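Long-range contact in putative type VI secretion protein (PDB 3U66), which is probably an inner-membrane-attached component of the bacterial type VI secretion system, its cytoplasmic domain being an all-helical member of the DotU family: residues N102-Q114 and L128-S142. Sequence-based numbering, arbitrary orientation.
Sequences NAGEELWERIREQ and LCRTLQLGFTGQYRS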
ATOM      1  N   ASN A 102      -3.156   2.510 -12.652  1.00 62.30           N
ATOM      2  CA  ASN A 102      -3.936   3.446 -11.843  1.00 62.65           C
ATOM      3  C   ASN A 102      -4.204   2.957 -10.399  1.00 66.30           C
ATOM      4  O   ASN A 102      -5.262   3.241  -9.840  1.00 66.18           O
ATOM      5  CB  ASN A 102      -5.234   3.836 -12.583  1.00 62.42           C
ATOM      6  CG  ASN A 102      -5.818   5.156 -12.144  1.00 88.34           C
ATOM      7  OD1 ASN A 102      -5.102   6.140 -11.872  1.00 82.56           O
ATOM      8  ND2 ASN A 102      -7.140   5.196 -12.065  1.00 81.19           N
ATOM      9  N   ALA A 103      -3.232   2.253  -9.788  1.00 62.40           N
ATOM     10  CA  ALA A 103      -3.365   1.741  -8.420  1.00 61.45           C
ATOM     11  C   ALA A 103      -3.339   2.854  -7.384  1.00 63.19           C
ATOM     12  O   ALA A 103      -3.969   2.714  -6.343  1.00 62.88           O
ATOM     13  CB  ALA A 103      -2.298   0.704  -8.122  1.00 62.14           C
ATOM     14  N   GLY A 104      -2.678   3.964  -7.704  1.00 58.50           N
ATOM     15  CA  GLY A 104      -2.617   5.140  -6.843  1.00 57.96           C
ATOM     16  C   GLY A 104      -3.987   5.735  -6.588  1.00 62.22           C
ATOM     17  O   GLY A 104      -4.244   6.264  -5.503  1.00 62.33           O
ATOM     18  N   GLU A 105      -4.894   5.589  -7.569  1.00 58.80           N
ATOM     19  CA  GLU A 105      -6.267   6.083  -7.523  1.00 58.63           C
ATOM     20  C   GLU A 105      -7.248   4.999  -7.055  1.00 62.45           C
ATOM     21  O   GLU A 105      -8.002   5.233  -6.100  1.00 62.45           O
ATOM     22  CB  GLU A 105      -6.679   6.619  -8.910  1.00 60.07           C
ATOM     23  CG  GLU A 105      -7.835   7.604  -8.892  1.00 72.04           C
ATOM     24  CD  GLU A 105      -8.226   8.152 -10.250  1.00 93.33           C
ATOM     25  OE1 GLU A 105      -7.342   8.689 -10.955  1.00 86.89           O
ATOM     26  OE2 GLU A 105      -9.427   8.080 -10.595  1.00 91.34           O
ATOM     27  N   GLU A 106      -7.256   3.825  -7.728  1.00 57.95           N
ATOM     28  CA  GLU A 106      -8.223   2.779  -7.399  1.00 57.63           C
ATOM     29  C   GLU A 106      -8.030   2.003  -6.097  1.00 60.55           C
ATOM     30  O   GLU A 106      -8.984   1.355  -5.659  1.00 60.49           O
ATOM     31  CB  GLU A 106      -8.661   1.918  -8.603  1.00 59.30           C
ATOM     32  CG  GLU A 106      -7.560   1.171  -9.326  1.00 72.81           C
ATOM     33  N   LEU A 107      -6.852   2.114  -5.431  1.00 56.01           N
ATOM     34  CA  LEU A 107      -6.659   1.474  -4.120  1.00 55.09           C
ATOM     35  C   LEU A 107      -7.458   2.237  -3.046  1.00 59.18           C
ATOM     36  O   LEU A 107      -8.012   1.618  -2.144  1.00 59.07           O
ATOM     37  CB  LEU A 107      -5.174   1.328  -3.738  1.00 55.00           C
ATOM     38  CG  LEU A 107      -4.838   0.730  -2.357  1.00 59.45           C
ATOM     39  CD1 LEU A 107      -5.352  -0.716  -2.211  1.00 59.73           C
ATOM     40  CD2 LEU A 107      -3.357   0.796  -2.095  1.00 60.80           C
ATOM     41  N   TRP A 108      -7.544   3.574  -3.177  1.00 55.79           N
ATOM     42  CA  TRP A 108      -8.346   4.435  -2.308  1.00 55.12           C
ATOM     43  C   TRP A 108      -9.824   4.113  -2.490  1.00 60.97           C
ATOM     44  O   TRP A 108     -10.561   4.066  -1.515  1.00 60.75           O
ATOM     45  CB  TRP A 108      -8.074   5.923  -2.597  1.00 52.88           C
ATOM     46  CG  TRP A 108      -6.864   6.435  -1.887  1.00 53.18           C
ATOM     47  CD1 TRP A 108      -5.675   6.795  -2.450  1.00 55.84           C
ATOM     48  CD2 TRP A 108      -6.671   6.522  -0.468  1.00 52.76           C
ATOM     49  NE1 TRP A 108      -4.772   7.144  -1.474  1.00 54.74           N
ATOM     50  CE2 TRP A 108      -5.357   6.976  -0.246  1.00 56.33           C
ATOM     51  CE3 TRP A 108      -7.491   6.254   0.641  1.00 54.20           C
ATOM     52  CZ2 TRP A 108      -4.832   7.161   1.036  1.00 55.65           C
ATOM     53  CZ3 TRP A 108      -6.982   6.475   1.911  1.00 55.59           C
ATOM     54  CH2 TRP A 108      -5.673   6.935   2.099  1.00 56.27           C
ATOM     55  N   GLU A 109     -10.236   3.863  -3.745  1.00 59.66           N
ATOM     56  CA  GLU A 109     -11.591   3.486  -4.155  1.00 60.62           C
ATOM     57  C   GLU A 109     -11.910   2.118  -3.512  1.00 65.83           C
ATOM     58  O   GLU A 109     -13.016   1.918  -3.001  1.00 66.00           O
ATOM     59  CB  GLU A 109     -11.630   3.386  -5.693  1.00 62.17           C
ATOM     60  CG  GLU A 109     -13.001   3.511  -6.332  1.00 75.75           C
ATOM     61  CD  GLU A 109     -13.025   3.434  -7.850  1.00100.61           C
ATOM     62  OE1 GLU A 109     -11.957   3.196  -8.464  1.00 88.23           O
ATOM     63  OE2 GLU A 109     -14.122   3.612  -8.428  1.00 98.49           O
ATOM     64  N   ARG A 110     -10.902   1.225  -3.477  1.00 62.22           N
ATOM     65  CA  ARG A 110     -10.954  -0.116  -2.920  1.00 62.00           C
ATOM     66  C   ARG A 110     -11.025  -0.111  -1.394  1.00 65.68           C
ATOM     67  O   ARG A 110     -11.674  -0.980  -0.828  1.00 65.57           O
ATOM     68  CB  ARG A 110      -9.750  -0.927  -3.422  1.00 62.32           C
ATOM     69  CG  ARG A 110      -9.731  -2.386  -3.016  1.00 75.27           C
ATOM     70  CD  ARG A 110     -10.359  -3.338  -4.019  1.00 90.07           C
ATOM     71  NE  ARG A 110      -9.689  -3.287  -5.324  1.00103.50           N
ATOM     72  CZ  ARG A 110      -8.872  -4.215  -5.823  1.00116.21           C
ATOM     73  NH1 ARG A 110      -8.612  -5.311  -5.128  1.00101.96           N
ATOM     74  NH2 ARG A 110      -8.329  -4.056  -7.012  1.00102.69           N
ATOM     75  N   ILE A 111     -10.363   0.844  -0.723  1.00 61.94           N
ATOM     76  CA  ILE A 111     -10.407   0.990   0.744  1.00 61.77           C
ATOM     77  C   ILE A 111     -11.819   1.402   1.197  1.00 67.39           C
ATOM     78  O   ILE A 111     -12.346   0.845   2.163  1.00 67.29           O
ATOM     79  CB  ILE A 111      -9.283   1.935   1.293  1.00 64.20           C
ATOM     80  CG1 ILE A 111      -7.879   1.289   1.142  1.00 63.78           C
ATOM     81  CG2 ILE A 111      -9.529   2.332   2.779  1.00 64.58           C
ATOM     82  CD1 ILE A 111      -6.694   2.254   1.153  1.00 68.14           C
ATOM     83  N   ARG A 112     -12.439   2.330   0.446  1.00 64.82           N
ATOM     84  CA  ARG A 112     -13.784   2.852   0.697  1.00 64.69           C
ATOM     85  C   ARG A 112     -14.870   1.794   0.565  1.00 68.28           C
ATOM     86  O   ARG A 112     -15.766   1.759   1.409  1.00 68.30           O
ATOM     87  CB  ARG A 112     -14.092   4.064  -0.190  1.00 64.78           C
ATOM     88  CG  ARG A 112     -13.125   5.229   0.012  1.00 75.61           C
ATOM     89  CD  ARG A 112     -13.806   6.580   0.092  1.00 89.16           C
ATOM     90  NE  ARG A 112     -14.883   6.745  -0.883  1.00101.66           N
ATOM     91  CZ  ARG A 112     -14.713   7.185  -2.125  1.00120.21           C
ATOM     92  NH1 ARG A 112     -13.500   7.499  -2.565  1.00107.84           N
ATOM     93  NH2 ARG A 112     -15.753   7.307  -2.935  1.00111.35           N
ATOM     94  N   GLU A 113     -14.790   0.924  -0.464  1.00 64.10           N
ATOM     95  CA  GLU A 113     -15.780  -0.145  -0.630  1.00 64.04           C
ATOM     96  C   GLU A 113     -15.657  -1.247   0.422  1.00 66.74           C
ATOM     97  O   GLU A 113     -16.628  -1.957   0.686  1.00 66.17           O
ATOM     98  CB  GLU A 113     -15.925  -0.664  -2.077  1.00 65.50           C
ATOM     99  CG  GLU A 113     -14.630  -0.904  -2.823  1.00 77.24           C
ATOM    100  CD  GLU A 113     -14.710  -0.579  -4.303  1.00106.01           C
ATOM    101  OE1 GLU A 113     -15.174   0.535  -4.647  1.00104.96           O
ATOM    102  OE2 GLU A 113     -14.277  -1.424  -5.119  1.00101.55           O
ATOM    103  N   GLN A 114     -14.476  -1.346   1.059  1.00 62.98           N
ATOM    104  CA  GLN A 114     -14.219  -2.272   2.163  1.00 62.09           C
ATOM    105  C   GLN A 114     -14.875  -1.703   3.420  1.00 66.13           C
ATOM    106  O   GLN A 114     -15.400  -2.464   4.233  1.00 66.37           O
ATOM    107  CB  GLN A 114     -12.709  -2.480   2.381  1.00 62.63           C
ATOM    108  CG  GLN A 114     -12.061  -3.458   1.406  1.00 56.06           C
ATOM    109  CD  GLN A 114     -12.527  -4.888   1.577  1.00 62.78           C
ATOM    110  OE1 GLN A 114     -12.468  -5.482   2.658  1.00 49.27           O
ATOM    111  NE2 GLN A 114     -13.003  -5.479   0.500  1.00 60.59           N
ATOM    112  N   LEU A 128      -4.259  -2.983   4.732  1.00 53.65           N
ATOM    113  CA  LEU A 128      -4.584  -1.652   4.220  1.00 53.65           C
ATOM    114  C   LEU A 128      -4.064  -0.549   5.164  1.00 59.19           C
ATOM    115  O   LEU A 128      -3.686   0.535   4.703  1.00 58.70           O
ATOM    116  CB  LEU A 128      -6.097  -1.510   3.966  1.00 53.61           C
ATOM    117  CG  LEU A 128      -6.692  -2.369   2.839  1.00 58.55           C
ATOM    118  CD1 LEU A 128      -8.190  -2.286   2.835  1.00 58.98           C
ATOM    119  CD2 LEU A 128      -6.144  -1.981   1.468  1.00 60.51           C
ATOM    120  N   CYS A 129      -4.021  -0.845   6.480  1.00 56.20           N
ATOM    121  CA  CYS A 129      -3.489   0.065   7.491  1.00 56.49           C
ATOM    122  C   CYS A 129      -1.973   0.080   7.391  1.00 58.75           C
ATOM    123  O   CYS A 129      -1.356   1.145   7.448  1.00 58.14           O
ATOM    124  CB  CYS A 129      -3.950  -0.334   8.893  1.00 57.04           C
ATOM    125  SG  CYS A 129      -5.676   0.075   9.244  1.00 60.77           S
ATOM    126  N   ARG A 130      -1.381  -1.108   7.223  1.00 54.74           N
ATOM    127  CA  ARG A 130       0.063  -1.280   7.080  1.00 54.08           C
ATOM    128  C   ARG A 130       0.552  -0.583   5.813  1.00 57.99           C
ATOM    129  O   ARG A 130       1.605   0.062   5.855  1.00 57.83           O
ATOM    130  CB  ARG A 130       0.436  -2.774   7.087  1.00 52.03           C
ATOM    131  CG  ARG A 130       1.637  -3.131   7.960  1.00 59.87           C
ATOM    132  CD  ARG A 130       1.364  -2.917   9.433  1.00 67.43           C
ATOM    133  NE  ARG A 130       1.943  -3.953  10.285  1.00 72.59           N
ATOM    134  CZ  ARG A 130       2.865  -3.738  11.218  1.00 79.30           C
ATOM    135  NH1 ARG A 130       3.337  -2.512  11.426  1.00 59.05           N
ATOM    136  NH2 ARG A 130       3.328  -4.741  11.947  1.00 68.23           N
ATOM    137  N   THR A 131      -0.250  -0.654   4.713  1.00 53.85           N
ATOM    138  CA  THR A 131       0.038  -0.018   3.427  1.00 53.74           C
ATOM    139  C   THR A 131       0.159   1.504   3.618  1.00 57.75           C
ATOM    140  O   THR A 131       1.106   2.106   3.121  1.00 56.99           O
ATOM    141  CB  THR A 131      -1.002  -0.449   2.374  1.00 61.42           C
ATOM    142  OG1 THR A 131      -0.939  -1.870   2.209  1.00 61.30           O
ATOM    143  CG2 THR A 131      -0.810   0.231   1.028  1.00 58.33           C
ATOM    144  N   LEU A 132      -0.775   2.100   4.378  1.00 55.32           N
ATOM    145  CA  LEU A 132      -0.792   3.536   4.671  1.00 55.40           C
ATOM    146  C   LEU A 132       0.281   3.953   5.663  1.00 61.54           C
ATOM    147  O   LEU A 132       0.807   5.061   5.541  1.00 62.32           O
ATOM    148  CB  LEU A 132      -2.176   4.013   5.153  1.00 54.96           C
ATOM    149  CG  LEU A 132      -3.370   3.860   4.199  1.00 58.71           C
ATOM    150  CD1 LEU A 132      -4.589   4.513   4.766  1.00 58.26           C
ATOM    151  CD2 LEU A 132      -3.085   4.423   2.824  1.00 60.40           C
ATOM    152  N   GLN A 133       0.601   3.079   6.643  1.00 57.98           N
ATOM    153  CA  GLN A 133       1.633   3.307   7.657  1.00 57.27           C
ATOM    154  C   GLN A 133       3.009   3.377   7.007  1.00 60.98           C
ATOM    155  O   GLN A 133       3.817   4.204   7.412  1.00 61.39           O
ATOM    156  CB  GLN A 133       1.603   2.188   8.717  1.00 58.38           C
ATOM    157  CG  GLN A 133       2.617   2.362   9.855  1.00 61.06           C
ATOM    158  CD  GLN A 133       2.948   1.100  10.611  1.00 74.23           C
ATOM    159  OE1 GLN A 133       2.476   0.003  10.307  1.00 72.01           O
ATOM    160  NE2 GLN A 133       3.800   1.227  11.604  1.00 64.16           N
ATOM    161  N   LEU A 134       3.274   2.527   5.999  1.00 57.66           N
ATOM    162  CA  LEU A 134       4.584   2.482   5.334  1.00 57.74           C
ATOM    163  C   LEU A 134       4.849   3.615   4.336  1.00 60.96           C
ATOM    164  O   LEU A 134       5.960   3.726   3.809  1.00 59.88           O
ATOM    165  CB  LEU A 134       4.909   1.088   4.750  1.00 57.80           C
ATOM    166  CG  LEU A 134       4.784  -0.127   5.694  1.00 62.62           C
ATOM    167  CD1 LEU A 134       5.219  -1.373   5.002  1.00 63.47           C
ATOM    168  CD2 LEU A 134       5.584   0.042   6.965  1.00 64.00           C
ATOM    169  N   GLY A 135       3.843   4.454   4.105  1.00 57.78           N
ATOM    170  CA  GLY A 135       3.985   5.619   3.248  1.00 58.06           C
ATOM    171  C   GLY A 135       3.128   5.721   2.007  1.00 63.23           C
ATOM    172  O   GLY A 135       3.366   6.628   1.201  1.00 63.80           O
ATOM    173  N   PHE A 136       2.124   4.825   1.829  1.00 58.98           N
ATOM    174  CA  PHE A 136       1.277   4.926   0.634  1.00 58.10           C
ATOM    175  C   PHE A 136       0.431   6.184   0.667  1.00 63.23           C
ATOM    176  O   PHE A 136      -0.297   6.419   1.627  1.00 63.41           O
ATOM    177  CB  PHE A 136       0.403   3.687   0.395  1.00 59.10           C
ATOM    178  CG  PHE A 136      -0.509   3.814  -0.807  1.00 59.69           C
ATOM    179  CD1 PHE A 136      -0.049   3.519  -2.084  1.00 61.49           C
ATOM    180  CD2 PHE A 136      -1.823   4.249  -0.663  1.00 61.32           C
ATOM    181  CE1 PHE A 136      -0.888   3.642  -3.193  1.00 62.12           C
ATOM    182  CE2 PHE A 136      -2.662   4.381  -1.774  1.00 63.57           C
ATOM    183  CZ  PHE A 136      -2.189   4.075  -3.031  1.00 61.55           C
ATOM    184  N   THR A 137       0.532   6.980  -0.393  1.00 60.64           N
ATOM    185  CA  THR A 137      -0.196   8.227  -0.567  1.00 60.47           C
ATOM    186  C   THR A 137      -1.192   8.085  -1.712  1.00 64.86           C
ATOM    187  O   THR A 137      -2.362   8.417  -1.544  1.00 65.21           O
ATOM    188  CB  THR A 137       0.799   9.381  -0.764  1.00 69.75           C
ATOM    189  OG1 THR A 137       1.648   9.453   0.382  1.00 70.48           O
ATOM    190  CG2 THR A 137       0.112  10.724  -0.985  1.00 70.00           C
ATOM    191  N   GLY A 138      -0.716   7.615  -2.859  1.00 62.07           N
ATOM    192  CA  GLY A 138      -1.513   7.472  -4.069  1.00 62.62           C
ATOM    193  C   GLY A 138      -1.986   8.805  -4.610  1.00 69.05           C
ATOM    194  O   GLY A 138      -1.326   9.833  -4.416  1.00 69.80           O
ATOM    195  N   GLN A 139      -3.124   8.788  -5.309  1.00 66.18           N
ATOM    196  CA  GLN A 139      -3.774   9.972  -5.857  1.00 66.70           C
ATOM    197  C   GLN A 139      -5.260   9.847  -5.520  1.00 71.80           C
ATOM    198  O   GLN A 139      -6.030   9.238  -6.266  1.00 70.77           O
ATOM    199  CB  GLN A 139      -3.553  10.118  -7.375  1.00 68.40           C
ATOM    200  CG  GLN A 139      -2.093  10.207  -7.832  1.00 88.39           C
ATOM    201  CD  GLN A 139      -1.536   8.856  -8.230  1.00112.77           C
ATOM    202  OE1 GLN A 139      -2.155   8.084  -8.979  1.00109.38           O
ATOM    203  NE2 GLN A 139      -0.334   8.548  -7.760  1.00104.56           N
ATOM    204  N   TYR A 140      -5.640  10.359  -4.343  1.00 69.82           N
ATOM    205  CA  TYR A 140      -7.016  10.325  -3.861  1.00 70.17           C
ATOM    206  C   TYR A 140      -7.868  11.344  -4.601  1.00 75.88           C
ATOM    207  O   TYR A 140      -7.470  12.504  -4.783  1.00 75.68           O
ATOM    208  CB  TYR A 140      -7.066  10.577  -2.346  1.00 71.14           C
ATOM    209  CG  TYR A 140      -8.455  10.504  -1.733  1.00 72.35           C
ATOM    210  CD1 TYR A 140      -8.991   9.288  -1.321  1.00 74.06           C
ATOM    211  CD2 TYR A 140      -9.195  11.659  -1.501  1.00 72.86           C
ATOM    212  CE1 TYR A 140     -10.259   9.217  -0.737  1.00 74.23           C
ATOM    213  CE2 TYR A 140     -10.467  11.599  -0.924  1.00 73.51           C
ATOM    214  CZ  TYR A 140     -10.994  10.377  -0.538  1.00 79.37           C
ATOM    215  OH  TYR A 140     -12.246  10.314   0.037  1.00 77.68           O
ATOM    216  N   ARG A 141      -9.034  10.876  -5.054  1.00 73.50           N
ATOM    217  CA  ARG A 141     -10.046  11.650  -5.765  1.00 74.29           C
ATOM    218  C   ARG A 141     -11.393  11.221  -5.194  1.00 81.60           C
ATOM    219  O   ARG A 141     -11.574  10.041  -4.874  1.00 81.62           O
ATOM    220  CB  ARG A 141     -10.042  11.367  -7.289  1.00 73.33           C
ATOM    221  CG  ARG A 141      -8.686  11.139  -7.955  1.00 80.73           C
ATOM    222  CD  ARG A 141      -8.209  12.340  -8.736  1.00 86.46           C
ATOM    223  NE  ARG A 141      -7.182  13.088  -8.006  1.00 94.77           N
ATOM    224  CZ  ARG A 141      -5.887  13.084  -8.315  1.00106.94           C
ATOM    225  NH1 ARG A 141      -5.442  12.388  -9.350  1.00 92.25           N
ATOM    226  NH2 ARG A 141      -5.032  13.796  -7.590  1.00 92.88           N
ATOM    227  N   SER A 142     -12.338  12.169  -5.071  1.00 79.93           N
ATOM    228  CA  SER A 142     -13.697  11.908  -4.584  1.00 80.61           C
ATOM    229  C   SER A 142     -14.585  13.096  -4.901  1.00 86.38           C
ATOM    230  O   SER A 142     -14.513  14.121  -4.205  1.00 86.68           O
ATOM    231  CB  SER A 142     -13.721  11.611  -3.084  1.00 84.08           C
ATOM    232  OG  SER A 142     -14.969  11.046  -2.715  1.00 93.22           O
TER
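The indole NE1 of Trp-108, on helix 103-114, donates to Thr-137 O at 2.7 Å, in the loop that follows helix 128-133; the acceptor lies in the ring plane, whereas the donor stands above the carbonyl plane. One turn earlier, a second hydrogen bond runs almost straight from Gln-139 N to Gly-104 O (2.8 Å). Gly-104 and Gly-138 let the backbones close to 3.8 Å between their CA atoms, and the positive phi of Gly-138 by itself favours glycine.

Aromatic contacts gather on Trp-108. The edge of Tyr-140 meets one indole face in a T-shaped pair, planes at 87°, with CD1 3.6 Å from Trp-108 CG and CB over the five-membered ring. Phe-136 lies obliquely beside NE1. With its CG anti to the backbone N (chi1 177°), Leu-107 lays CD2 over one face of Phe-136, a CH-pi contact 3.7 Å from the centroid. With an alanine at Trp-108, Thr-137 O would probably lose its indole donor and a gap would be likely to open beside Phe-136, Tyr-140 and Leu-132.

In this all-helical DotU-family domain the two helices run roughly antiparallel (141°), their short axes 12.1 Å apart at closest, and a Schellman motif at Gly-135 sends the following loop across helix 103-114. Glu-73 binds the backbone N of Thr-137 and Gly-138.

Apolar side chains bridge the two helices. Leu-128 CD2 touches Ile-111 CG1 at 3.7 Å and also reaches Leu-107 CD1, while Leu-132 CD2 meets Trp-108 CH2 at 3.7 Å. At the polar end, Ser-142 OG sits over the Arg-112 guanidinium, but their stronger partners are Asp-144 and Glu-146 respectively.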